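Local coordinates for protein probable mannosyltransferase KTR4 (Saccharomyces cerevisiae, PDB 5A07) that is a probable mannosyltransferase of the GT-A clan, with a lumenal part that holds guanosine-5'-diphosphate and a manganese ion in one pocket, at residues E165-I169 and H219-Y225; V111-L116 and E144-F150; L80-I84 and N386-P391. All blocks are in the same frame, centred on the assembly; numbering follows the deposited sequence.

Contact 1. Residues E165-I169 and H219-Y225; sequences EFGTI and HPLLSKY
Glu165 OE1 is gripped from two directions: Lys224 NZ forms a salt bridge to it at 2.8 Å on the syn lone pair, and a water that also contacts Tyr225 OH makes a weak bond to it. The two charged chains approach from opposite directions. Lys224 bends at its last torsion (chi4 -66°), which turns NZ back so that it also donates to Leu221 O at 2.9 Å. The ammonium thus ties the strand residue to its own loop, while Lys224 CG rests over the centre of one face of the Tyr225 ring. Leu221 fills the space between the two polar ends of the contact. Its CD2 lies 3.7 Å from Glu165 OE1, and its CD1 reaches the strand backbone, 3.7 Å from Gly167 CA, where no side chain intervenes. At the other end, His219 uses both ring nitrogens. NE2 donates to Thr168 O at 3.0 Å with an N-H...O angle of 161°; the oxygen lies in the imidazole plane, but the donor stands well above the carbonyl plane. ND1 accepts from Leu221 N at 3.1 Å in a nearly straight bond (170°). This pairing indicates a proton on NE2 and fixes the ring's rotation. Around them, the 219-225 loop packs on strands 105-110 and 138-142 through Leu222 and Tyr225, whereas helix 148-156 packs on the side of the strand that bears Phe166. Strand 164-168 runs parallel to 138-142, and 219-225 leads from helix 203-214 into the parallel strand 227-230. The contact therefore fastens the end of a beta-alpha-beta crossover to the strand from which it started, in the nucleotide-binding, Rossmann-like half of a GT-A fold.

Contact 2. Residues V111-L116 and E144-F150; sequences VRNSDL and EEFTDEF. With GDP (guanosine-5'-diphosphate), chain F.
Phe150 is sandwiched: Leu116 CD1 sits over one ring face, 4.1 Å from the centroid and 21° off the normal, a CH-pi contact, while Phe146 CD1 covers the opposite face toward the rim. Asn113 O lies at the ring edge, near its plane. Val111 CG2 meets both aromatic residues, 3.8 Å from Phe150 CZ and 3.9 Å from Phe146 CE1. The other flat group, the Arg112 guanidinium, lays one face against the imidazole part of the guanine, with NH1 3.3 Å from GDP N7. At its edge, Asp115 OD2 accepts from Arg112 NE on the syn side and from Arg112 N on the anti side, so one oxygen steadies both the side chain and the backbone of the arginine. Beside the aromatic pair, the Asn113 amide clasps the other segment at two points. OD1 accepts from Thr147 N at 2.9 Å (163°), and ND2 donates to Glu145 O at 3.0 Å (165°) with that oxygen in the amide plane; together they bracket Phe146 and hold the amide's rotation. Thr147 is itself the N-cap of helix 148-156, its OG1 accepting from Phe150 N, so Asn113 grips the chain just where that helix starts. A water accepts from Asn113 N and probably donates to Glu144 OE1. GDP N2 makes a weak bond to Val111 O, and Leu110, Asn142 and Asp143 also bond the nucleotide. The 144-150 segment, just past Asn142 and Asp143, braces the loop after strand 105-110, which supplies guanine contacts in a GT-A nucleotide pocket.

Contact 3. Residues L80-I84 and N386-P391; sequences LLQEI and NCPTCP
A disulfide-braced loop makes this contact: Cys387, just past the short strand 384-386 at the edge of a three-stranded antiparallel sheet, is bonded to Cys401, and the extended segment 386-391 runs beside the turn that follows helix 65-80. Thr389 joins the two most directly. With OG1 anti to its carbonyl carbon (chi1 -67°), the hydroxyl donates to Leu80 O at 2.8 Å, lying in the carbonyl plane on a lone pair, at a C=O...O angle of 135°. The acceptor is the carbonyl of Leu80, the last residue of helix 65-80. Thr389 O answers in the other direction, accepting from Ile84 N at 2.9 Å in an almost straight bond (174°). Between these two links a water accepts from Thr389 N and lies within bonding distance of Leu80 O and Gln82 O, bridging the turn to the loop. Ile84 meets Pro388 at about a right angle, an apolar contact with CD1 to CB 3.9 Å; separately, Leu80 CD1 touches the Cys387 carbonyl, 3.4 Å from Cys387 O. Arg375 bonds Gln82 OE1, while Asn386 ND2 is held by Ile377 O, so both segments also attach to the loop before strand 379-381. At the outer end, the extended Glu83 chain crosses Pro391 at a slant, with OE1 3.6 Å from Pro391 CA, and Pro391 CD packs 3.4 Å from Ile84 O.

Along the chain, contact 2 closes before contact 1 opens, and both fall between the two segments of contact 3, which joins residues 302 positions apart. Contacts 1 and 2, their centres about 16 Å apart, border the parallel part of one sheet: contact 2 joins the loops after 105-110 and 138-142, contact 1 lies on 164-168, the strand that follows helix 148-156. They touch directly: Thr168 OG1 lies 3.0 Å from Glu145 OE1, a probable hydrogen bond, and Phe166 packs on Phe146. Contact 3 is remote, its centre about 36 Å from that of contact 1. Contact 2 thus lines the GDP pocket and contact 1 lies beside it, the Ile169 side chain about 6 Å from GDP, whereas contact 3 ties an early helix to the disulfide-rich C-terminal region.

Contact 1. Residues E165-I169 and H219-Y225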
loop_
_atom_site.group_PDB
_atom_site.type_symbol
_atom_site.label_atom_id
_atom_site.label_comp_id
_atom_site.label_asym_id
_atom_site.label_seq_id
_atom_site.Cartn_x
_atom_site.Cartn_y
_atom_site.Cartn_z
ATOM N N GLU B 165 -11.027 -9.100 -17.668
ATOM C CA GLU B 165 -12.013 -9.968 -17.021
ATOM C C GLU B 165 -12.747 -9.205 -15.973
ATOM O O GLU B 165 -12.182 -8.303 -15.321
ATOM C CB GLU B 165 -11.321 -11.210 -16.421
ATOM C CG GLU B 165 -10.683 -12.120 -17.482
ATOM C CD GLU B 165 -10.031 -13.410 -16.937
ATOM O OE1 GLU B 165 -9.764 -13.512 -15.708
ATOM O OE2 GLU B 165 -9.649 -14.248 -17.781
ATOM N N PHE B 166 -14.036 -9.480 -15.860
ATOM C CA PHE B 166 -14.925 -8.802 -14.924
ATOM C C PHE B 166 -15.563 -9.760 -13.996
ATOM O O PHE B 166 -16.130 -10.767 -14.470
ATOM C CB PHE B 166 -16.074 -8.111 -15.700
ATOM C CG PHE B 166 -15.575 -7.106 -16.743
ATOM C CD1 PHE B 166 -15.263 -7.525 -18.038
ATOM C CD2 PHE B 166 -15.346 -5.771 -16.403
ATOM C CE1 PHE B 166 -14.789 -6.635 -18.991
ATOM C CE2 PHE B 166 -14.857 -4.887 -17.336
ATOM C CZ PHE B 166 -14.550 -5.303 -18.615
ATOM N N GLY B 167 -15.513 -9.480 -12.711
ATOM C CA GLY B 167 -16.081 -10.356 -11.707
ATOM C C GLY B 167 -16.897 -9.657 -10.684
ATOM O O GLY B 167 -16.616 -8.527 -10.245
ATOM N N THR B 168 -17.929 -10.361 -10.230
ATOM C CA THR B 168 -18.696 -9.883 -9.125
ATOM C C THR B 168 -18.269 -10.532 -7.796
ATOM O O THR B 168 -17.931 -11.635 -7.768
ATOM C CB THR B 168 -20.204 -10.219 -9.345
ATOM O OG1 THR B 168 -20.539 -9.781 -10.659
ATOM C CG2 THR B 168 -21.068 -9.468 -8.356
ATOM N N ILE B 169 -18.354 -9.832 -6.711
ATOM C CA ILE B 169 -17.918 -10.397 -5.433
ATOM C C ILE B 169 -19.182 -10.915 -4.765
ATOM O O ILE B 169 -20.137 -10.174 -4.629
ATOM C CB ILE B 169 -17.327 -9.325 -4.521
ATOM C CG1 ILE B 169 -16.102 -8.668 -5.208
ATOM C CG2 ILE B 169 -16.953 -9.934 -3.146
ATOM C CD1 ILE B 169 -15.787 -7.311 -4.643
ATOM N N HIS B 219 -10.707 -14.081 -4.501
ATOM C CA HIS B 219 -11.711 -14.079 -5.546
ATOM C C HIS B 219 -11.321 -15.090 -6.608
ATOM O O HIS B 219 -10.156 -15.203 -6.996
ATOM C CB HIS B 219 -11.903 -12.703 -6.154
ATOM C CG HIS B 219 -13.115 -12.607 -7.038
ATOM N ND1 HIS B 219 -13.105 -13.069 -8.324
ATOM C CD2 HIS B 219 -14.356 -12.130 -6.819
ATOM C CE1 HIS B 219 -14.288 -12.886 -8.866
ATOM N NE2 HIS B 219 -15.062 -12.304 -7.978
ATOM N N PRO B 220 -12.302 -15.870 -7.122
ATOM C CA PRO B 220 -11.956 -16.865 -8.120
ATOM C C PRO B 220 -11.116 -16.395 -9.323
ATOM O O PRO B 220 -10.286 -17.138 -9.813
ATOM C CB PRO B 220 -13.342 -17.371 -8.628
ATOM C CG PRO B 220 -14.215 -17.156 -7.504
ATOM C CD PRO B 220 -13.738 -15.899 -6.785
ATOM N N LEU B 221 -11.335 -15.164 -9.807
ATOM C CA LEU B 221 -10.597 -14.727 -10.983
ATOM C C LEU B 221 -9.121 -14.544 -10.688
ATOM O O LEU B 221 -8.302 -14.530 -11.651
ATOM C CB LEU B 221 -11.186 -13.458 -11.559
ATOM C CG LEU B 221 -12.546 -13.608 -12.209
ATOM C CD1 LEU B 221 -13.020 -12.219 -12.621
ATOM C CD2 LEU B 221 -12.456 -14.510 -13.425
ATOM N N LEU B 222 -8.794 -14.394 -9.405
ATOM C CA LEU B 222 -7.413 -14.103 -9.010
ATOM C C LEU B 222 -6.648 -15.376 -8.622
ATOM O O LEU B 222 -5.468 -15.323 -8.308
ATOM C CB LEU B 222 -7.432 -13.083 -7.857
ATOM C CG LEU B 222 -7.822 -11.645 -8.297
ATOM C CD1 LEU B 222 -7.553 -10.735 -7.130
ATOM C CD2 LEU B 222 -7.051 -11.114 -9.457
ATOM N N SER B 223 -7.345 -16.507 -8.638
ATOM C CA SER B 223 -6.703 -17.774 -8.147
ATOM C C SER B 223 -5.547 -18.087 -9.076
ATOM O O SER B 223 -4.600 -18.671 -8.687
ATOM C CB SER B 223 -7.722 -18.949 -8.099
ATOM O OG SER B 223 -7.979 -19.400 -9.451
ATOM N N LYS B 224 -5.612 -17.708 -10.353
ATOM C CA LYS B 224 -4.539 -18.031 -11.274
ATOM C C LYS B 224 -3.340 -17.055 -11.266
ATOM O O LYS B 224 -2.430 -17.181 -12.091
ATOM C CB LYS B 224 -5.123 -18.107 -12.701
ATOM C CG LYS B 224 -5.826 -16.840 -13.236
ATOM C CD LYS B 224 -6.417 -17.042 -14.646
ATOM C CE LYS B 224 -7.239 -15.857 -15.098
ATOM N NZ LYS B 224 -8.490 -15.599 -14.323
ATOM N N TYR B 225 -3.366 -16.017 -10.454
ATOM C CA TYR B 225 -2.257 -15.021 -10.494
ATOM C C TYR B 225 -1.416 -15.091 -9.210
ATOM O O TYR B 225 -1.964 -15.282 -8.134
ATOM C CB TYR B 225 -2.811 -13.622 -10.658
ATOM C CG TYR B 225 -3.554 -13.364 -11.937
ATOM C CD1 TYR B 225 -2.931 -13.433 -13.131
ATOM C CD2 TYR B 225 -4.897 -13.153 -11.926
ATOM C CE1 TYR B 225 -3.600 -13.179 -14.315
ATOM C CE2 TYR B 225 -5.600 -12.915 -13.076
ATOM C CZ TYR B 225 -4.944 -12.917 -14.271
ATOM O OH TYR B 225 -5.679 -12.689 -15.411
HETATM O O HOH W 1 -7.895 -11.605 -15.379
#

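Contact 2. Residues V111-L116 and E144-F150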
loop_
_atom_site.group_PDB
_atom_site.type_symbol
_atom_site.label_atom_id
_atom_site.label_comp_id
_atom_site.label_asym_id
_atom_site.label_seq_id
_atom_site.Cartn_x
_atom_site.Cartn_y
_atom_site.Cartn_z
ATOM N N VAL B 111 -13.876 -1.465 -8.549
ATOM C CA VAL B 111 -14.545 -0.245 -8.924
ATOM C C VAL B 111 -16.051 -0.447 -9.071
ATOM O O VAL B 111 -16.498 -1.582 -9.220
ATOM C CB VAL B 111 -14.065 0.290 -10.294
ATOM C CG1 VAL B 111 -12.683 0.927 -10.151
ATOM C CG2 VAL B 111 -13.922 -0.790 -11.315
ATOM N N ARG B 112 -16.763 0.681 -9.018
ATOM C CA ARG B 112 -18.185 0.715 -9.198
ATOM C C ARG B 112 -18.485 1.023 -10.654
ATOM O O ARG B 112 -17.643 1.521 -11.394
ATOM C CB ARG B 112 -18.789 1.777 -8.311
ATOM C CG ARG B 112 -18.747 1.475 -6.824
ATOM C CD ARG B 112 -18.973 2.720 -5.967
ATOM N NE ARG B 112 -17.690 3.432 -6.101
ATOM C CZ ARG B 112 -17.041 4.091 -5.151
ATOM N NH1 ARG B 112 -17.558 4.189 -3.944
ATOM N NH2 ARG B 112 -15.847 4.629 -5.419
ATOM N N ASN B 113 -19.705 0.687 -11.106
ATOM C CA ASN B 113 -20.140 1.096 -12.454
ATOM C C ASN B 113 -19.977 2.580 -12.704
ATOM O O ASN B 113 -19.568 3.032 -13.810
ATOM C CB ASN B 113 -21.600 0.607 -12.742
ATOM C CG ASN B 113 -21.633 -0.916 -13.004
ATOM O OD1 ASN B 113 -21.023 -1.420 -13.942
ATOM N ND2 ASN B 113 -22.299 -1.641 -12.131
ATOM N N SER B 114 -20.257 3.345 -11.663
ATOM C CA SER B 114 -20.193 4.775 -11.721
ATOM C C SER B 114 -18.754 5.286 -11.808
ATOM O O SER B 114 -18.597 6.460 -12.046
ATOM C CB SER B 114 -20.872 5.415 -10.491
ATOM O OG SER B 114 -20.223 5.034 -9.341
ATOM N N ASP B 115 -17.729 4.412 -11.697
ATOM C CA ASP B 115 -16.327 4.897 -11.715
ATOM C C ASP B 115 -15.792 4.803 -13.102
ATOM O O ASP B 115 -14.592 4.994 -13.347
ATOM C CB ASP B 115 -15.487 4.031 -10.794
ATOM C CG ASP B 115 -15.758 4.302 -9.353
ATOM O OD1 ASP B 115 -15.864 5.500 -8.993
ATOM O OD2 ASP B 115 -15.900 3.355 -8.557
ATOM N N LEU B 116 -16.653 4.484 -14.065
ATOM C CA LEU B 116 -16.160 4.205 -15.404
ATOM C C LEU B 116 -15.213 5.268 -16.012
ATOM O O LEU B 116 -14.098 4.958 -16.457
ATOM C CB LEU B 116 -17.310 3.967 -16.408
ATOM C CG LEU B 116 -16.833 3.777 -17.802
ATOM C CD1 LEU B 116 -16.047 2.503 -17.959
ATOM C CD2 LEU B 116 -18.114 3.729 -18.685
ATOM N N GLU B 144 -21.404 -5.206 -7.007
ATOM C CA GLU B 144 -22.576 -5.327 -7.898
ATOM C C GLU B 144 -22.071 -5.852 -9.182
ATOM O O GLU B 144 -20.866 -5.803 -9.418
ATOM C CB GLU B 144 -23.149 -3.964 -8.165
ATOM C CG GLU B 144 -23.760 -3.289 -6.982
ATOM C CD GLU B 144 -24.299 -1.929 -7.417
ATOM O OE1 GLU B 144 -23.976 -1.496 -8.571
ATOM O OE2 GLU B 144 -25.053 -1.290 -6.641
ATOM N N GLU B 145 -22.977 -6.305 -10.057
ATOM C CA GLU B 145 -22.622 -6.793 -11.373
ATOM C C GLU B 145 -22.201 -5.608 -12.240
ATOM O O GLU B 145 -22.861 -4.604 -12.255
ATOM C CB GLU B 145 -23.775 -7.475 -12.104
ATOM C CG GLU B 145 -24.636 -8.451 -11.306
ATOM C CD GLU B 145 -24.062 -9.864 -11.135
ATOM O OE1 GLU B 145 -23.191 -10.336 -11.929
ATOM O OE2 GLU B 145 -24.514 -10.524 -10.161
ATOM N N PHE B 146 -21.157 -5.760 -12.996
ATOM C CA PHE B 146 -20.793 -4.737 -13.998
ATOM C C PHE B 146 -21.833 -4.725 -15.115
ATOM O O PHE B 146 -22.205 -5.797 -15.616
ATOM C CB PHE B 146 -19.410 -5.054 -14.577
ATOM C CG PHE B 146 -18.267 -4.701 -13.651
ATOM C CD1 PHE B 146 -17.978 -3.379 -13.400
ATOM C CD2 PHE B 146 -17.504 -5.676 -13.055
ATOM C CE1 PHE B 146 -16.917 -3.004 -12.579
ATOM C CE2 PHE B 146 -16.427 -5.314 -12.228
ATOM C CZ PHE B 146 -16.152 -3.975 -11.991
ATOM N N THR B 147 -22.237 -3.553 -15.571
ATOM C CA THR B 147 -23.106 -3.487 -16.726
ATOM C C THR B 147 -22.359 -3.759 -18.031
ATOM O O THR B 147 -21.126 -3.537 -18.133
ATOM C CB THR B 147 -23.775 -2.131 -16.788
ATOM O OG1 THR B 147 -22.777 -1.117 -17.028
ATOM C CG2 THR B 147 -24.501 -1.816 -15.509
ATOM N N ASP B 148 -23.102 -4.101 -19.072
ATOM C CA ASP B 148 -22.545 -4.155 -20.391
ATOM C C ASP B 148 -21.938 -2.839 -20.869
ATOM O O ASP B 148 -20.972 -2.873 -21.609
ATOM C CB ASP B 148 -23.593 -4.551 -21.448
ATOM C CG ASP B 148 -23.959 -6.045 -21.364
ATOM O OD1 ASP B 148 -23.323 -6.793 -20.613
ATOM O OD2 ASP B 148 -24.873 -6.464 -22.054
ATOM N N GLU B 149 -22.541 -1.703 -20.516
ATOM C CA GLU B 149 -21.948 -0.413 -20.905
ATOM C C GLU B 149 -20.593 -0.110 -20.207
ATOM O O GLU B 149 -19.677 0.410 -20.826
ATOM C CB GLU B 149 -22.920 0.737 -20.607
ATOM C CG GLU B 149 -24.090 0.694 -21.616
ATOM C CD GLU B 149 -24.979 1.916 -21.570
ATOM O OE1 GLU B 149 -25.149 2.468 -20.484
ATOM O OE2 GLU B 149 -25.408 2.341 -22.683
ATOM N N PHE B 150 -20.466 -0.540 -18.976
ATOM C CA PHE B 150 -19.123 -0.548 -18.309
ATOM C C PHE B 150 -18.104 -1.345 -19.074
ATOM O O PHE B 150 -17.048 -0.820 -19.500
ATOM C CB PHE B 150 -19.246 -0.993 -16.874
ATOM C CG PHE B 150 -17.978 -0.816 -16.101
ATOM C CD1 PHE B 150 -16.984 -1.729 -16.214
ATOM C CD2 PHE B 150 -17.792 0.296 -15.321
ATOM C CE1 PHE B 150 -15.801 -1.590 -15.541
ATOM C CE2 PHE B 150 -16.624 0.453 -14.604
ATOM C CZ PHE B 150 -15.634 -0.473 -14.708
HETATM P PB GDP F . -9.904 6.268 -0.844
HETATM O O1B GDP F . -10.493 7.622 -0.714
HETATM O O2B GDP F . -9.563 5.552 0.331
HETATM O O3B GDP F . -8.915 6.197 -1.944
HETATM O O3A GDP F . -11.229 5.421 -1.245
HETATM P PA GDP F . -11.870 5.051 -2.648
HETATM O O1A GDP F . -13.284 5.425 -2.762
HETATM O O2A GDP F . -11.066 5.377 -3.838
HETATM O "O5'" GDP F . -11.900 3.479 -2.516
HETATM C "C5'" GDP F . -10.832 2.541 -2.701
HETATM C "C4'" GDP F . -11.029 1.635 -3.904
HETATM O "O4'" GDP F . -12.189 0.832 -3.651
HETATM C "C3'" GDP F . -11.259 2.361 -5.220
HETATM O "O3'" GDP F . -10.751 1.536 -6.297
HETATM C "C2'" GDP F . -12.791 2.483 -5.269
HETATM O "O2'" GDP F . -13.282 2.526 -6.602
HETATM C "C1'" GDP F . -13.179 1.195 -4.633
HETATM N N9 GDP F . -14.458 1.248 -3.885
HETATM C C8 GDP F . -14.776 1.982 -2.788
HETATM N N7 GDP F . -16.071 1.663 -2.382
HETATM C C5 GDP F . -16.531 0.702 -3.241
HETATM C C6 GDP F . -17.790 -0.058 -3.357
HETATM O O6 GDP F . -18.657 0.224 -2.469
HETATM N N1 GDP F . -17.902 -0.931 -4.367
HETATM C C2 GDP F . -16.899 -1.121 -5.304
HETATM N N2 GDP F . -17.080 -1.997 -6.286
HETATM N N3 GDP F . -15.715 -0.437 -5.241
HETATM C C4 GDP F . -15.482 0.410 -4.222
HETATM O O HOH W 2 -21.478 -0.653 -9.134
#

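Contact 3. Residues L80-I84 and N386-P391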
loop_
_atom_site.group_PDB
_atom_site.type_symbol
_atom_site.label_atom_id
_atom_site.label_comp_id
_atom_site.label_asym_id
_atom_site.label_seq_id
_atom_site.Cartn_x
_atom_site.Cartn_y
_atom_site.Cartn_z
ATOM N N LEU B 80 14.506 12.525 -3.466
ATOM C CA LEU B 80 13.642 12.873 -4.602
ATOM C C LEU B 80 14.339 13.750 -5.622
ATOM O O LEU B 80 14.050 13.627 -6.832
ATOM C CB LEU B 80 12.357 13.499 -4.122
ATOM C CG LEU B 80 11.208 12.558 -3.841
ATOM C CD1 LEU B 80 10.611 11.958 -5.125
ATOM C CD2 LEU B 80 11.592 11.405 -2.908
ATOM N N LEU B 81 15.303 14.556 -5.194
ATOM C CA LEU B 81 16.126 15.359 -6.123
ATOM C C LEU B 81 17.304 14.665 -6.655
ATOM O O LEU B 81 17.941 15.161 -7.565
ATOM C CB LEU B 81 16.524 16.736 -5.550
ATOM C CG LEU B 81 15.395 17.590 -5.029
ATOM C CD1 LEU B 81 15.978 18.919 -4.519
ATOM C CD2 LEU B 81 14.296 17.809 -6.054
ATOM N N GLN B 82 17.533 13.413 -6.293
ATOM C CA GLN B 82 18.645 12.627 -6.935
ATOM C C GLN B 82 18.188 12.189 -8.310
ATOM O O GLN B 82 17.069 11.678 -8.486
ATOM C CB GLN B 82 18.930 11.407 -6.051
ATOM C CG GLN B 82 19.947 10.389 -6.523
ATOM C CD GLN B 82 19.999 9.127 -5.571
ATOM O OE1 GLN B 82 19.513 9.109 -4.414
ATOM N NE2 GLN B 82 20.539 8.056 -6.103
ATOM N N GLU B 83 19.047 12.353 -9.306
ATOM C CA GLU B 83 18.756 11.861 -10.649
ATOM C C GLU B 83 18.714 10.336 -10.655
ATOM O O GLU B 83 19.685 9.708 -10.286
ATOM C CB GLU B 83 19.835 12.309 -11.652
ATOM C CG GLU B 83 19.769 13.798 -11.841
ATOM C CD GLU B 83 20.942 14.317 -12.697
ATOM O OE1 GLU B 83 21.622 13.538 -13.357
ATOM O OE2 GLU B 83 21.182 15.495 -12.679
ATOM N N ILE B 84 17.603 9.753 -11.050
ATOM C CA ILE B 84 17.504 8.315 -11.218
ATOM C C ILE B 84 16.891 7.981 -12.565
ATOM O O ILE B 84 16.380 8.849 -13.262
ATOM C CB ILE B 84 16.636 7.683 -10.098
ATOM C CG1 ILE B 84 15.176 8.147 -10.226
ATOM C CG2 ILE B 84 17.164 8.056 -8.744
ATOM C CD1 ILE B 84 14.230 7.431 -9.262
ATOM N N ASN B 386 4.449 11.111 -5.792
ATOM C CA ASN B 386 5.830 10.704 -5.902
ATOM C C ASN B 386 6.310 11.163 -7.286
ATOM O O ASN B 386 5.867 10.608 -8.301
ATOM C CB ASN B 386 5.944 9.173 -5.802
ATOM C CG ASN B 386 7.364 8.702 -5.985
ATOM O OD1 ASN B 386 8.292 9.138 -5.246
ATOM N ND2 ASN B 386 7.560 7.794 -6.937
ATOM N N CYS B 387 7.213 12.135 -7.327
ATOM C CA CYS B 387 7.665 12.731 -8.584
ATOM C C CYS B 387 9.198 12.749 -8.618
ATOM O O CYS B 387 9.801 13.634 -7.992
ATOM C CB CYS B 387 7.122 14.147 -8.726
ATOM S SG CYS B 387 7.520 14.800 -10.391
ATOM N N PRO B 388 9.833 11.743 -9.264
ATOM C CA PRO B 388 11.291 11.659 -9.173
ATOM C C PRO B 388 11.986 12.635 -10.126
ATOM O O PRO B 388 11.301 13.292 -10.953
ATOM C CB PRO B 388 11.584 10.216 -9.613
ATOM C CG PRO B 388 10.446 9.894 -10.566
ATOM C CD PRO B 388 9.258 10.580 -10.006
ATOM N N THR B 389 13.319 12.642 -10.067
ATOM C CA THR B 389 14.131 13.486 -10.882
ATOM C C THR B 389 14.876 12.640 -11.922
ATOM O O THR B 389 15.394 11.558 -11.592
ATOM C CB THR B 389 15.143 14.216 -9.988
ATOM O OG1 THR B 389 14.466 15.128 -9.122
ATOM C CG2 THR B 389 16.178 14.987 -10.841
ATOM N N CYS B 390 14.856 13.098 -13.181
ATOM C CA CYS B 390 15.551 12.460 -14.296
ATOM C C CYS B 390 16.901 13.156 -14.577
ATOM O O CYS B 390 17.053 14.335 -14.243
ATOM C CB CYS B 390 14.729 12.639 -15.599
ATOM S SG CYS B 390 13.134 11.829 -15.431
ATOM N N PRO B 391 17.818 12.461 -15.236
ATOM C CA PRO B 391 19.010 13.121 -15.800
ATOM C C PRO B 391 18.614 14.159 -16.808
ATOM O O PRO B 391 17.554 14.071 -17.422
ATOM C CB PRO B 391 19.770 11.973 -16.501
ATOM C CG PRO B 391 19.273 10.722 -15.860
ATOM C CD PRO B 391 17.831 11.004 -15.509
HETATM O O HOH W 3 14.493 11.111 -7.830
#